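Local coordinates for protein prolyl 4-hydroxylase (Phytophthora capsici LT1534, PDB 6IUQ) that probably hydroxylates proline residues at the 4-position, as an iron(II)- and 2-oxoglutarate-dependent dioxygenase built on a double-stranded beta-helix core, at residues Glu281-Cys286 with Val296-Ser301; Arg272-Glu277 with Gly317-Leu322; Phe13-Glu18 with Leu110-His115; His21-Lys26 with Asp41-His46. All coordinates share one frame; numbering follows the deposited sequence.

Contact 1: residues Glu281-Cys286 with Val296-Ser301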
loop_
_atom_site.group_PDB
_atom_site.type_symbol
_atom_site.label_atom_id
_atom_site.label_comp_id
_atom_site.label_asym_id
_atom_site.label_seq_id
_atom_site.Cartn_x
_atom_site.Cartn_y
_atom_site.Cartn_z
ATOM N N GLU A 281 -17.400 0.549 8.918
ATOM C CA GLU A 281 -17.598 1.913 8.425
ATOM C C GLU A 281 -17.213 2.055 6.956
ATOM O O GLU A 281 -17.920 2.717 6.193
ATOM C CB GLU A 281 -16.822 2.923 9.257
ATOM C CG GLU A 281 -17.558 4.258 9.392
ATOM C CD GLU A 281 -18.999 4.103 9.937
ATOM O OE1 GLU A 281 -19.229 3.239 10.816
ATOM O OE2 GLU A 281 -19.894 4.852 9.489
ATOM N N SER A 282 -16.123 1.410 6.543
ATOM C CA SER A 282 -15.753 1.454 5.128
ATOM C C SER A 282 -16.865 0.846 4.295
ATOM O O SER A 282 -17.197 1.368 3.246
ATOM C CB SER A 282 -14.433 0.727 4.863
ATOM O OG SER A 282 -13.329 1.533 5.226
ATOM N N LEU A 283 -17.466 -0.242 4.768
ATOM C CA LEU A 283 -18.532 -0.872 3.992
ATOM C C LEU A 283 -19.784 0.018 3.931
ATOM O O LEU A 283 -20.529 -0.049 2.962
ATOM C CB LEU A 283 -18.878 -2.254 4.561
ATOM C CG LEU A 283 -17.845 -3.358 4.300
ATOM C CD1 LEU A 283 -17.890 -4.431 5.374
ATOM C CD2 LEU A 283 -18.028 -3.973 2.932
HETATM N N MSE A 284 -20.006 0.853 4.950
HETATM C CA MSE A 284 -21.115 1.814 4.920
HETATM C C MSE A 284 -20.956 2.830 3.783
HETATM O O MSE A 284 -21.934 3.160 3.119
HETATM C CB MSE A 284 -21.250 2.543 6.256
HETATM C CG MSE A 284 -21.720 1.649 7.398
HETATM SE SE MSE A 284 -23.252 0.498 6.912
HETATM C CE MSE A 284 -22.380 -1.205 6.451
ATOM N N GLU A 285 -19.731 3.312 3.560
ATOM C CA GLU A 285 -19.426 4.186 2.423
ATOM C C GLU A 285 -19.680 3.465 1.088
ATOM O O GLU A 285 -20.254 4.038 0.168
ATOM C CB GLU A 285 -17.979 4.677 2.488
ATOM C CG GLU A 285 -17.680 5.655 3.624
ATOM C CD GLU A 285 -16.177 5.779 3.917
ATOM O OE1 GLU A 285 -15.356 5.293 3.093
ATOM O OE2 GLU A 285 -15.818 6.353 4.973
ATOM N N CYS A 286 -19.267 2.202 0.999
ATOM C CA CYS A 286 -19.586 1.359 -0.156
ATOM C C CYS A 286 -21.094 1.283 -0.398
ATOM O O CYS A 286 -21.546 1.309 -1.553
ATOM C CB CYS A 286 -19.024 -0.058 0.025
ATOM S SG CYS A 286 -17.209 -0.168 0.039
ATOM N N VAL A 296 -23.781 -5.300 -1.445
ATOM C CA VAL A 296 -24.554 -6.128 -0.525
ATOM C C VAL A 296 -23.836 -7.456 -0.256
ATOM O O VAL A 296 -23.877 -7.967 0.870
ATOM C CB VAL A 296 -25.977 -6.394 -1.061
ATOM C CG1 VAL A 296 -26.601 -7.619 -0.395
ATOM C CG2 VAL A 296 -26.847 -5.179 -0.845
ATOM N N GLU A 297 -23.160 -8.012 -1.264
ATOM C CA GLU A 297 -22.440 -9.263 -1.047
ATOM C C GLU A 297 -21.197 -9.060 -0.172
ATOM O O GLU A 297 -20.891 -9.895 0.665
ATOM C CB GLU A 297 -22.055 -9.914 -2.371
ATOM C CG GLU A 297 -22.784 -11.248 -2.609
ATOM C CD GLU A 297 -22.837 -12.152 -1.356
ATOM O OE1 GLU A 297 -21.804 -12.295 -0.648
ATOM O OE2 GLU A 297 -23.930 -12.708 -1.067
ATOM N N LEU A 298 -20.503 -7.939 -0.345
ATOM C CA LEU A 298 -19.363 -7.624 0.501
ATOM C C LEU A 298 -19.777 -7.452 1.958
ATOM O O LEU A 298 -19.060 -7.870 2.876
ATOM C CB LEU A 298 -18.668 -6.345 0.026
ATOM C CG LEU A 298 -17.410 -6.485 -0.825
ATOM C CD1 LEU A 298 -16.886 -5.115 -1.216
ATOM C CD2 LEU A 298 -16.352 -7.273 -0.078
ATOM N N LEU A 299 -20.920 -6.813 2.173
ATOM C CA LEU A 299 -21.407 -6.600 3.531
ATOM C C LEU A 299 -21.837 -7.912 4.168
ATOM O O LEU A 299 -21.514 -8.173 5.330
ATOM C CB LEU A 299 -22.569 -5.595 3.561
ATOM C CG LEU A 299 -23.135 -5.397 4.975
ATOM C CD1 LEU A 299 -22.049 -4.954 5.957
ATOM C CD2 LEU A 299 -24.270 -4.393 4.983
ATOM N N LYS A 300 -22.566 -8.741 3.422
ATOM C CA LYS A 300 -23.020 -10.018 3.965
ATOM C C LYS A 300 -21.811 -10.882 4.311
ATOM O O LYS A 300 -21.824 -11.630 5.274
ATOM C CB LYS A 300 -23.934 -10.744 2.979
ATOM C CG LYS A 300 -25.345 -10.226 2.959
ATOM C CD LYS A 300 -26.040 -10.461 4.292
ATOM C CE LYS A 300 -27.096 -9.388 4.558
ATOM N NZ LYS A 300 -27.805 -9.577 5.860
ATOM N N SER A 301 -20.757 -10.750 3.519
ATOM C CA SER A 301 -19.536 -11.511 3.731
ATOM C C SER A 301 -18.893 -11.108 5.057
ATOM O O SER A 301 -18.482 -11.952 5.852
ATOM C CB SER A 301 -18.585 -11.300 2.551
ATOM O OG SER A 301 -17.377 -11.979 2.766
#
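Leu283, Met284, Leu298 and Leu299 make a small apolar seam in an antiparallel helical hairpin: segments 281-286, on helix 276-287, and 296-301, at the start of helix 296-311, have axes at 161°. These axes come within 9.9 Å, and no hydrogen bond crosses between the segments. Methyl CD2 of Leu283 lies 3.8 Å from Leu298 CB, the two side chains standing roughly perpendicular, and 4.1 Å from Leu299 N in the following peptide. Its other methyl, CD1, faces CD1 of Leu299 at 4.2 Å. Met284, a selenomethionine, starts out pointing away from the partner. Bends at chi2 and at chi3 (97°) fold the chain back, so that the terminal methyl rather than the selenium reaches the isobutyl group of Leu299. That leucine answers with CG anti to its backbone N (chi1 178°), which carries both methyls toward Met284. Tyr280 and Met287, on the same helix as Met284, also touch Leu299. Further out, the disulfide between Cys286 and Cys152 ties helix 276-287 to the loop that also carries the iron ligands His156 and Asp158, while Ser282 OG bonds to Arg216, the residue after the iron ligand His215. The Leu298 side chain is about 13 Å from the iron, so the seam flanks the site without touching it. Met284 CE faces both methyls of Leu299, 3.8 Å from CD1 and 4.0 Å from CD2.

Contact 2: residues Arg272-Glu277 with Gly317-Leu322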
loop_
_atom_site.group_PDB
_atom_site.type_symbol
_atom_site.label_atom_id
_atom_site.label_comp_id
_atom_site.label_asym_id
_atom_site.label_seq_id
_atom_site.Cartn_x
_atom_site.Cartn_y
_atom_site.Cartn_z
ATOM N N ARG A 272 -10.145 -8.368 10.805
ATOM C CA ARG A 272 -11.547 -7.983 10.657
ATOM C C ARG A 272 -12.212 -7.956 12.026
ATOM O O ARG A 272 -13.027 -7.077 12.305
ATOM C CB ARG A 272 -12.290 -8.921 9.701
ATOM C CG ARG A 272 -13.706 -8.450 9.376
ATOM C CD ARG A 272 -14.359 -9.334 8.330
ATOM N NE ARG A 272 -13.647 -9.313 7.051
ATOM C CZ ARG A 272 -13.895 -8.459 6.065
ATOM N NH1 ARG A 272 -14.842 -7.524 6.195
ATOM N NH2 ARG A 272 -13.187 -8.536 4.943
ATOM N N GLY A 273 -11.836 -8.889 12.893
ATOM C CA GLY A 273 -12.265 -8.872 14.287
ATOM C C GLY A 273 -11.705 -7.699 15.068
ATOM O O GLY A 273 -12.438 -6.947 15.693
ATOM N N VAL A 274 -10.393 -7.507 15.024
ATOM C CA VAL A 274 -9.808 -6.416 15.794
ATOM C C VAL A 274 -10.294 -5.055 15.277
ATOM O O VAL A 274 -10.586 -4.153 16.055
ATOM C CB VAL A 274 -8.273 -6.485 15.774
ATOM C CG1 VAL A 274 -7.684 -5.287 16.495
ATOM C CG2 VAL A 274 -7.787 -7.790 16.392
ATOM N N TYR A 275 -10.432 -4.907 13.967
ATOM C CA TYR A 275 -10.827 -3.614 13.412
ATOM C C TYR A 275 -12.241 -3.623 12.820
ATOM O O TYR A 275 -12.509 -2.928 11.848
ATOM C CB TYR A 275 -9.818 -3.183 12.340
ATOM C CG TYR A 275 -8.459 -2.846 12.909
ATOM C CD1 TYR A 275 -7.574 -3.844 13.290
ATOM C CD2 TYR A 275 -8.073 -1.534 13.079
ATOM C CE1 TYR A 275 -6.336 -3.537 13.835
ATOM C CE2 TYR A 275 -6.843 -1.211 13.605
ATOM C CZ TYR A 275 -5.977 -2.217 13.982
ATOM O OH TYR A 275 -4.757 -1.895 14.505
ATOM N N GLU A 276 -13.139 -4.404 13.410
ATOM C CA GLU A 276 -14.521 -4.481 12.953
ATOM C C GLU A 276 -15.161 -3.129 12.661
ATOM O O GLU A 276 -15.792 -2.951 11.626
ATOM C CB GLU A 276 -15.371 -5.216 13.992
ATOM C CG GLU A 276 -16.683 -5.743 13.432
ATOM C CD GLU A 276 -17.621 -6.256 14.518
ATOM O OE1 GLU A 276 -17.153 -6.875 15.506
ATOM O OE2 GLU A 276 -18.840 -6.015 14.381
ATOM N N GLU A 277 -14.994 -2.170 13.561
ATOM C CA GLU A 277 -15.630 -0.870 13.398
ATOM C C GLU A 277 -15.136 -0.196 12.121
ATOM O O GLU A 277 -15.936 0.324 11.330
ATOM C CB GLU A 277 -15.366 0.031 14.609
ATOM C CG GLU A 277 -15.872 -0.517 15.943
ATOM C CD GLU A 277 -15.060 -1.718 16.442
ATOM O OE1 GLU A 277 -13.912 -1.927 15.974
ATOM O OE2 GLU A 277 -15.583 -2.474 17.287
ATOM N N GLY A 317 -12.296 -14.567 22.384
ATOM C CA GLY A 317 -11.635 -14.062 23.584
ATOM C C GLY A 317 -10.266 -13.465 23.254
ATOM O O GLY A 317 -9.864 -12.436 23.796
ATOM N N PHE A 318 -9.557 -14.105 22.330
ATOM C CA PHE A 318 -8.251 -13.624 21.912
ATOM C C PHE A 318 -8.397 -12.284 21.200
ATOM O O PHE A 318 -7.692 -11.341 21.535
ATOM C CB PHE A 318 -7.569 -14.661 21.016
ATOM C CG PHE A 318 -6.192 -14.259 20.554
ATOM C CD1 PHE A 318 -5.225 -13.868 21.472
ATOM C CD2 PHE A 318 -5.862 -14.288 19.204
ATOM C CE1 PHE A 318 -3.961 -13.490 21.048
ATOM C CE2 PHE A 318 -4.596 -13.921 18.773
ATOM C CZ PHE A 318 -3.648 -13.519 19.695
ATOM N N ILE A 319 -9.327 -12.199 20.244
ATOM C CA ILE A 319 -9.605 -10.959 19.512
ATOM C C ILE A 319 -9.935 -9.808 20.461
ATOM O O ILE A 319 -9.453 -8.686 20.282
ATOM C CB ILE A 319 -10.800 -11.117 18.523
ATOM C CG1 ILE A 319 -10.543 -12.185 17.441
ATOM C CG2 ILE A 319 -11.126 -9.806 17.873
ATOM C CD1 ILE A 319 -9.584 -11.808 16.419
ATOM N N GLN A 320 -10.770 -10.087 21.460
ATOM C CA GLN A 320 -11.193 -9.069 22.432
ATOM C C GLN A 320 -10.026 -8.554 23.281
ATOM O O GLN A 320 -9.979 -7.375 23.614
ATOM C CB GLN A 320 -12.296 -9.612 23.364
ATOM C CG GLN A 320 -13.690 -9.723 22.734
ATOM C CD GLN A 320 -14.490 -8.420 22.785
ATOM O OE1 GLN A 320 -13.944 -7.329 22.622
ATOM N NE2 GLN A 320 -15.799 -8.537 23.017
ATOM N N ARG A 321 -9.101 -9.436 23.648
ATOM C CA ARG A 321 -7.883 -9.012 24.345
ATOM C C ARG A 321 -7.030 -8.121 23.457
ATOM O O ARG A 321 -6.457 -7.142 23.923
ATOM C CB ARG A 321 -7.064 -10.217 24.813
ATOM C CG ARG A 321 -7.733 -10.972 25.938
ATOM C CD ARG A 321 -6.722 -11.641 26.824
ATOM N NE ARG A 321 -7.381 -12.339 27.922
ATOM C CZ ARG A 321 -7.562 -11.825 29.132
ATOM N NH1 ARG A 321 -7.132 -10.600 29.414
ATOM N NH2 ARG A 321 -8.178 -12.542 30.059
ATOM N N LEU A 322 -6.955 -8.445 22.172
ATOM C CA LEU A 322 -6.226 -7.580 21.248
ATOM C C LEU A 322 -6.923 -6.249 21.121
ATOM O O LEU A 322 -6.269 -5.213 21.052
ATOM C CB LEU A 322 -6.074 -8.237 19.876
ATOM C CG LEU A 322 -5.308 -9.564 19.912
ATOM C CD1 LEU A 322 -5.219 -10.154 18.526
ATOM C CD2 LEU A 322 -3.924 -9.364 20.502
#
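This is a buried, apolar helix-to-helix contact in the C-terminal helical region, where the end of helix 271-274, just before helix 276-287, meets helix 313-328. Gly273 brings its bare backbone up to Ile319, whose CG2 methyl lies against the peptide link itself, 3.6 Å from Gly273 C and 3.7 Å from Val274 N. Ile319 CG2 is anti to the backbone N while CG1 takes the position beside it (chi1 -61°), and the beta-branch is therefore what meets the peptide. The next residue, Val274, reaches Leu322, one turn beyond Ile319: its CG2 packs 3.9 Å from Leu322 CB and 4.1 Å from Leu322 CD1, with the two side chains crossing at about a right angle. The same Leu322 CD1 rests 3.8 Å above one face of the Phe318 ring, toward its rim. Leu258 and Leu261 of helix 254-262 touch Leu322 as well, and Val309 of helix 296-311 touches Ile319. A salt bridge from Glu277 to Arg323 flanks the contact, and Gly273 O and Val274 O accept weak hydrogen bonds from Arg323 and Arg326. Between the segments the contact is apolar, so the fit there rests on methyl packing and the close approach at Gly273, with polar bonds at its margin.

Contact 3: residues Phe13-Glu18 with Leu110-His115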
loop_
_atom_site.group_PDB
_atom_site.type_symbol
_atom_site.label_atom_id
_atom_site.label_comp_id
_atom_site.label_asym_id
_atom_site.label_seq_id
_atom_site.Cartn_x
_atom_site.Cartn_y
_atom_site.Cartn_z
ATOM N N PHE A 13 13.144 19.033 -16.398
ATOM C CA PHE A 13 13.372 18.020 -15.370
ATOM C C PHE A 13 14.572 17.139 -15.664
ATOM O O PHE A 13 15.078 17.101 -16.777
ATOM C CB PHE A 13 12.135 17.140 -15.203
ATOM C CG PHE A 13 11.907 16.201 -16.352
ATOM C CD1 PHE A 13 11.278 16.642 -17.504
ATOM C CD2 PHE A 13 12.315 14.873 -16.272
ATOM C CE1 PHE A 13 11.065 15.775 -18.569
ATOM C CE2 PHE A 13 12.103 13.996 -17.324
ATOM C CZ PHE A 13 11.477 14.445 -18.479
ATOM N N THR A 14 15.004 16.414 -14.645
ATOM C CA THR A 14 16.080 15.449 -14.787
ATOM C C THR A 14 15.609 14.070 -14.361
ATOM O O THR A 14 15.142 13.887 -13.234
ATOM C CB THR A 14 17.303 15.824 -13.929
ATOM O OG1 THR A 14 17.593 17.216 -14.091
ATOM C CG2 THR A 14 18.502 15.007 -14.354
ATOM N N ARG A 15 15.718 13.103 -15.264
ATOM C CA ARG A 15 15.520 11.717 -14.896
ATOM C C ARG A 15 16.671 11.342 -13.963
ATOM O O ARG A 15 17.727 10.923 -14.423
ATOM C CB ARG A 15 15.492 10.829 -16.134
ATOM C CG ARG A 15 15.166 9.386 -15.869
ATOM C CD ARG A 15 15.242 8.613 -17.166
ATOM N NE ARG A 15 14.291 9.104 -18.164
ATOM C CZ ARG A 15 14.308 8.731 -19.441
ATOM N NH1 ARG A 15 15.242 7.888 -19.875
ATOM N NH2 ARG A 15 13.408 9.210 -20.289
ATOM N N ASP A 16 16.465 11.515 -12.659
ATOM C CA ASP A 16 17.572 11.465 -11.696
ATOM C C ASP A 16 17.587 10.182 -10.859
ATOM O O ASP A 16 17.170 10.184 -9.694
ATOM C CB ASP A 16 17.527 12.692 -10.765
ATOM C CG ASP A 16 18.889 12.997 -10.130
ATOM O OD1 ASP A 16 19.768 12.099 -10.142
ATOM O OD2 ASP A 16 19.081 14.128 -9.619
ATOM N N TYR A 17 18.107 9.113 -11.462
ATOM C CA TYR A 17 18.160 7.791 -10.850
ATOM C C TYR A 17 18.913 7.744 -9.541
ATOM O O TYR A 17 18.528 7.021 -8.639
ATOM C CB TYR A 17 18.825 6.792 -11.788
ATOM C CG TYR A 17 18.092 6.479 -13.068
ATOM C CD1 TYR A 17 16.784 6.001 -13.050
ATOM C CD2 TYR A 17 18.732 6.616 -14.302
ATOM C CE1 TYR A 17 16.126 5.687 -14.233
ATOM C CE2 TYR A 17 18.086 6.301 -15.485
ATOM C CZ TYR A 17 16.783 5.831 -15.442
ATOM O OH TYR A 17 16.136 5.520 -16.616
ATOM N N GLU A 18 20.013 8.478 -9.458
ATOM C CA GLU A 18 20.816 8.507 -8.245
ATOM C C GLU A 18 20.074 9.160 -7.078
ATOM O O GLU A 18 20.178 8.703 -5.941
ATOM C CB GLU A 18 22.141 9.234 -8.505
ATOM C CG GLU A 18 22.856 9.660 -7.230
ATOM C CD GLU A 18 24.330 9.953 -7.437
ATOM O OE1 GLU A 18 24.755 10.108 -8.607
ATOM O OE2 GLU A 18 25.060 10.022 -6.421
ATOM N N LEU A 110 7.411 7.159 -18.123
ATOM C CA LEU A 110 6.778 6.035 -17.437
ATOM C C LEU A 110 7.464 4.731 -17.824
ATOM O O LEU A 110 7.592 3.837 -16.995
ATOM C CB LEU A 110 5.286 5.977 -17.741
ATOM C CG LEU A 110 4.446 7.056 -17.053
ATOM C CD1 LEU A 110 3.009 7.066 -17.591
ATOM C CD2 LEU A 110 4.465 6.863 -15.534
ATOM N N ASP A 111 7.932 4.632 -19.071
ATOM C CA ASP A 111 8.636 3.439 -19.526
ATOM C C ASP A 111 9.969 3.303 -18.790
ATOM O O ASP A 111 10.315 2.232 -18.310
ATOM C CB ASP A 111 8.854 3.491 -21.040
ATOM C CG ASP A 111 9.374 2.171 -21.614
ATOM O OD1 ASP A 111 9.495 1.173 -20.858
ATOM O OD2 ASP A 111 9.652 2.131 -22.838
ATOM N N ALA A 112 10.713 4.395 -18.692
ATOM C CA ALA A 112 11.950 4.419 -17.917
ATOM C C ALA A 112 11.712 4.114 -16.437
ATOM O O ALA A 112 12.546 3.487 -15.782
ATOM C CB ALA A 112 12.634 5.769 -18.058
ATOM N N LEU A 113 10.584 4.558 -15.897
ATOM C CA LEU A 113 10.296 4.227 -14.507
ATOM C C LEU A 113 10.019 2.735 -14.412
ATOM O O LEU A 113 10.446 2.093 -13.478
ATOM C CB LEU A 113 9.122 5.030 -13.948
ATOM C CG LEU A 113 8.862 4.742 -12.457
ATOM C CD1 LEU A 113 10.152 4.820 -11.635
ATOM C CD2 LEU A 113 7.810 5.675 -11.871
ATOM N N PHE A 114 9.338 2.179 -15.405
ATOM C CA PHE A 114 9.052 0.750 -15.383
ATOM C C PHE A 114 10.338 -0.076 -15.385
ATOM O O PHE A 114 10.420 -1.082 -14.713
ATOM C CB PHE A 114 8.180 0.342 -16.570
ATOM C CG PHE A 114 7.909 -1.139 -16.635
ATOM C CD1 PHE A 114 6.803 -1.680 -15.994
ATOM C CD2 PHE A 114 8.756 -1.992 -17.335
ATOM C CE1 PHE A 114 6.546 -3.044 -16.049
ATOM C CE2 PHE A 114 8.512 -3.356 -17.382
ATOM C CZ PHE A 114 7.405 -3.881 -16.743
ATOM N N HIS A 115 11.341 0.369 -16.128
ATOM C CA HIS A 115 12.590 -0.368 -16.275
ATOM C C HIS A 115 13.612 -0.043 -15.201
ATOM O O HIS A 115 14.629 -0.718 -15.063
ATOM C CB HIS A 115 13.197 -0.086 -17.657
ATOM C CG HIS A 115 12.526 -0.837 -18.766
ATOM N ND1 HIS A 115 11.745 -0.223 -19.718
ATOM C CD2 HIS A 115 12.515 -2.160 -19.062
ATOM C CE1 HIS A 115 11.291 -1.135 -20.562
ATOM N NE2 HIS A 115 11.741 -2.316 -20.182
HETATM O O HOH W 1 15.357 2.956 -16.860
#
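Ala112 of helix 108-115 receives both side chains that reach over from 13-18, Arg15 and Tyr17. Before it, Leu110 turns inward, onto Leu52 and Leu59 of helix 46-61 and onto Leu227 and Leu143 of the main sheet. At Ala112 the CB methyl sits 3.6 Å above the guanidinium plane of Arg15, over its centre, with CZ 3.7 Å away. Arg15 extends until a bend at chi3 (-61°) lays the flat group across the methyl, and a salt bridge from NH2 to Glu109, on helix 108-115, holds its end. Tyr17 brings OH to 3.8 Å from Ala112 CB; one face of its ring carries Arg15 CG. A water lies 2.7 Å from Tyr17 OH, and the water donates to Ala112 O at 3.1 Å. The contact joins the N-terminal segment, where Asp16 holds the N-cap position of helix 17-23, its carboxylate making a weak bond to Arg19 N, to a helix packed against the six-stranded antiparallel sheet of the double-stranded beta-helix fold. Leu113 then points to the interior, meeting Phe44 and Leu227, and Phe114 packs on Leu141. At the helix end, His115 ND1 reaches back to Asp111 O in a weak bond of 3.2 Å.

Contact 4: residues His21-Lys26 with Asp41-His46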
loop_
_atom_site.group_PDB
_atom_site.type_symbol
_atom_site.label_atom_id
_atom_site.label_comp_id
_atom_site.label_asym_id
_atom_site.label_seq_id
_atom_site.Cartn_x
_atom_site.Cartn_y
_atom_site.Cartn_z
ATOM N N HIS A 21 17.764 6.460 -5.871
ATOM C CA HIS A 21 18.521 5.494 -5.098
ATOM C C HIS A 21 18.899 6.045 -3.724
ATOM O O HIS A 21 18.773 5.342 -2.718
ATOM C CB HIS A 21 19.779 5.059 -5.848
ATOM C CG HIS A 21 20.377 3.799 -5.306
ATOM N ND1 HIS A 21 21.224 3.785 -4.220
ATOM C CD2 HIS A 21 20.222 2.507 -5.681
ATOM C CE1 HIS A 21 21.574 2.539 -3.953
ATOM N NE2 HIS A 21 20.983 1.745 -4.827
ATOM N N ASN A 22 19.348 7.299 -3.662
ATOM C CA ASN A 22 19.745 7.869 -2.371
ATOM C C ASN A 22 18.546 8.133 -1.458
ATOM O O ASN A 22 18.670 8.115 -0.235
ATOM C CB ASN A 22 20.538 9.162 -2.566
ATOM C CG ASN A 22 21.884 8.923 -3.234
ATOM O OD1 ASN A 22 22.417 7.812 -3.206
ATOM N ND2 ASN A 22 22.439 9.964 -3.838
ATOM N N LYS A 23 17.384 8.400 -2.039
ATOM C CA LYS A 23 16.196 8.592 -1.203
ATOM C C LYS A 23 15.815 7.285 -0.518
ATOM O O LYS A 23 15.358 7.298 0.611
ATOM C CB LYS A 23 15.021 9.110 -2.016
ATOM C CG LYS A 23 15.153 10.545 -2.391
ATOM C CD LYS A 23 15.110 11.405 -1.153
ATOM C CE LYS A 23 14.932 12.861 -1.529
ATOM N NZ LYS A 23 14.501 13.630 -0.328
ATOM N N ILE A 24 16.025 6.157 -1.191
ATOM C CA ILE A 24 15.725 4.874 -0.571
ATOM C C ILE A 24 16.919 4.404 0.248
ATOM O O ILE A 24 17.645 3.489 -0.140
ATOM C CB ILE A 24 15.329 3.802 -1.607
ATOM C CG1 ILE A 24 14.326 4.377 -2.605
ATOM C CG2 ILE A 24 14.722 2.589 -0.900
ATOM C CD1 ILE A 24 13.101 4.969 -1.922
ATOM N N SER A 25 17.091 5.037 1.403
ATOM C CA SER A 25 18.281 4.871 2.233
ATOM C C SER A 25 18.162 3.736 3.230
ATOM O O SER A 25 17.089 3.156 3.409
ATOM C CB SER A 25 18.570 6.170 2.986
ATOM O OG SER A 25 17.541 6.432 3.924
ATOM N N LYS A 26 19.283 3.419 3.870
ATOM C CA LYS A 26 19.337 2.457 4.972
ATOM C C LYS A 26 18.329 2.803 6.074
ATOM O O LYS A 26 17.632 1.937 6.593
ATOM C CB LYS A 26 20.753 2.418 5.544
ATOM C CG LYS A 26 20.897 1.720 6.873
ATOM C CD LYS A 26 20.639 0.246 6.719
ATOM C CE LYS A 26 21.097 -0.543 7.939
ATOM N NZ LYS A 26 20.790 -1.986 7.725
ATOM N N ASP A 41 9.047 12.373 1.350
ATOM C CA ASP A 41 8.608 13.580 0.674
ATOM C C ASP A 41 9.626 14.012 -0.364
ATOM O O ASP A 41 10.823 13.771 -0.201
ATOM C CB ASP A 41 8.369 14.703 1.681
ATOM C CG ASP A 41 7.078 14.511 2.470
ATOM O OD1 ASP A 41 6.016 14.297 1.845
ATOM O OD2 ASP A 41 7.132 14.563 3.711
ATOM N N ASP A 42 9.118 14.624 -1.434
ATOM C CA ASP A 42 9.909 15.165 -2.534
ATOM C C ASP A 42 10.930 14.156 -3.067
ATOM O O ASP A 42 12.107 14.454 -3.251
ATOM C CB ASP A 42 10.576 16.477 -2.088
ATOM C CG ASP A 42 9.554 17.506 -1.642
ATOM O OD1 ASP A 42 8.728 17.938 -2.483
ATOM O OD2 ASP A 42 9.556 17.880 -0.447
ATOM N N CYS A 43 10.450 12.953 -3.333
ATOM C CA CYS A 43 11.322 11.835 -3.642
ATOM C C CYS A 43 11.958 11.964 -5.041
ATOM O O CYS A 43 13.172 11.917 -5.164
ATOM C CB CYS A 43 10.523 10.533 -3.494
ATOM S SG CYS A 43 11.451 9.025 -3.782
ATOM N N PHE A 44 11.154 12.154 -6.085
ATOM C CA PHE A 44 11.688 12.233 -7.445
ATOM C C PHE A 44 12.171 13.636 -7.798
ATOM O O PHE A 44 13.005 13.808 -8.692
ATOM C CB PHE A 44 10.640 11.785 -8.476
ATOM C CG PHE A 44 10.349 10.312 -8.449
ATOM C CD1 PHE A 44 9.516 9.774 -7.481
ATOM C CD2 PHE A 44 10.922 9.460 -9.389
ATOM C CE1 PHE A 44 9.251 8.389 -7.444
ATOM C CE2 PHE A 44 10.666 8.071 -9.371
ATOM C CZ PHE A 44 9.830 7.538 -8.396
ATOM N N GLY A 45 11.647 14.635 -7.095
ATOM C CA GLY A 45 11.884 16.019 -7.458
ATOM C C GLY A 45 10.696 16.506 -8.266
ATOM O O GLY A 45 10.014 15.722 -8.935
ATOM N N HIS A 46 10.448 17.803 -8.215
ATOM C CA HIS A 46 9.212 18.348 -8.740
ATOM C C HIS A 46 9.082 18.242 -10.254
ATOM O O HIS A 46 7.998 17.953 -10.771
ATOM C CB HIS A 46 9.061 19.813 -8.318
ATOM C CG HIS A 46 7.748 20.406 -8.710
ATOM N ND1 HIS A 46 7.566 21.092 -9.889
ATOM C CD2 HIS A 46 6.536 20.357 -8.108
ATOM C CE1 HIS A 46 6.303 21.470 -9.984
ATOM N NE2 HIS A 46 5.657 21.035 -8.917
#
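Lys23 runs its side chain along three successive backbone carbonyls, of Cys43, Asp42 and Asp41, yet makes no hydrogen bond to any of them. The contact sits at the border of the double-stranded beta-helix fold, where the C-terminal end of helix 17-23 meets the loop leaving edge strand 37-40. Bent at chi2 (-66°) and extended beyond it, the lysine chain touches in order: CG lies 3.7 Å from Cys43 O, CE an equal distance from Asp42 O, and NZ 3.7 Å from Asp41 O. The amine lies beside the carbonyl oxygens of Asp41 and Asp42, whose partial charges would probably attract it, while Asp42 OD2 remains 6.5 Å from Lys23 NZ. Firm bonds to the loop come from neighbours: Arg19, one turn earlier on the helix, bonds to the carbonyls of Asp42 and Cys43, and Asp203 accepts the backbone N-H groups of Phe44 and Gly45. A salt bridge to Arg204 engages the Asp41 carboxylate. Past Lys23 the chain turns sharply through an inverse gamma turn centred on Ile24, whose side chain packs on Leu119 and Ala122 of helix 118-126. The buried thiol of Cys43 touches Leu20 and Val205, and its SG stands 4.0 Å from Lys23 CB.

How the contacts relate
The four contacts form two pairs on opposite sides of the chain's centre. Along the chain, contact 3 opens first and encloses contact 4; contact 2 opens later and encloses contact 1. Contacts 3 and 4 share helix 17-23, have centres about 12 Å apart, and touch through Leu113 CD1 and Phe44 CE2 at 4.0 Å, joining the N-terminal segments to one flank of the main sheet. Contacts 1 and 2 share helix 276-287, lie about 18 Å apart between centres, and use successive helices 296-311 and 313-328. Centres of different pairs are about 37 to 43 Å apart, so the two pairs flank the iron-binding core on opposite sides, without touching each other.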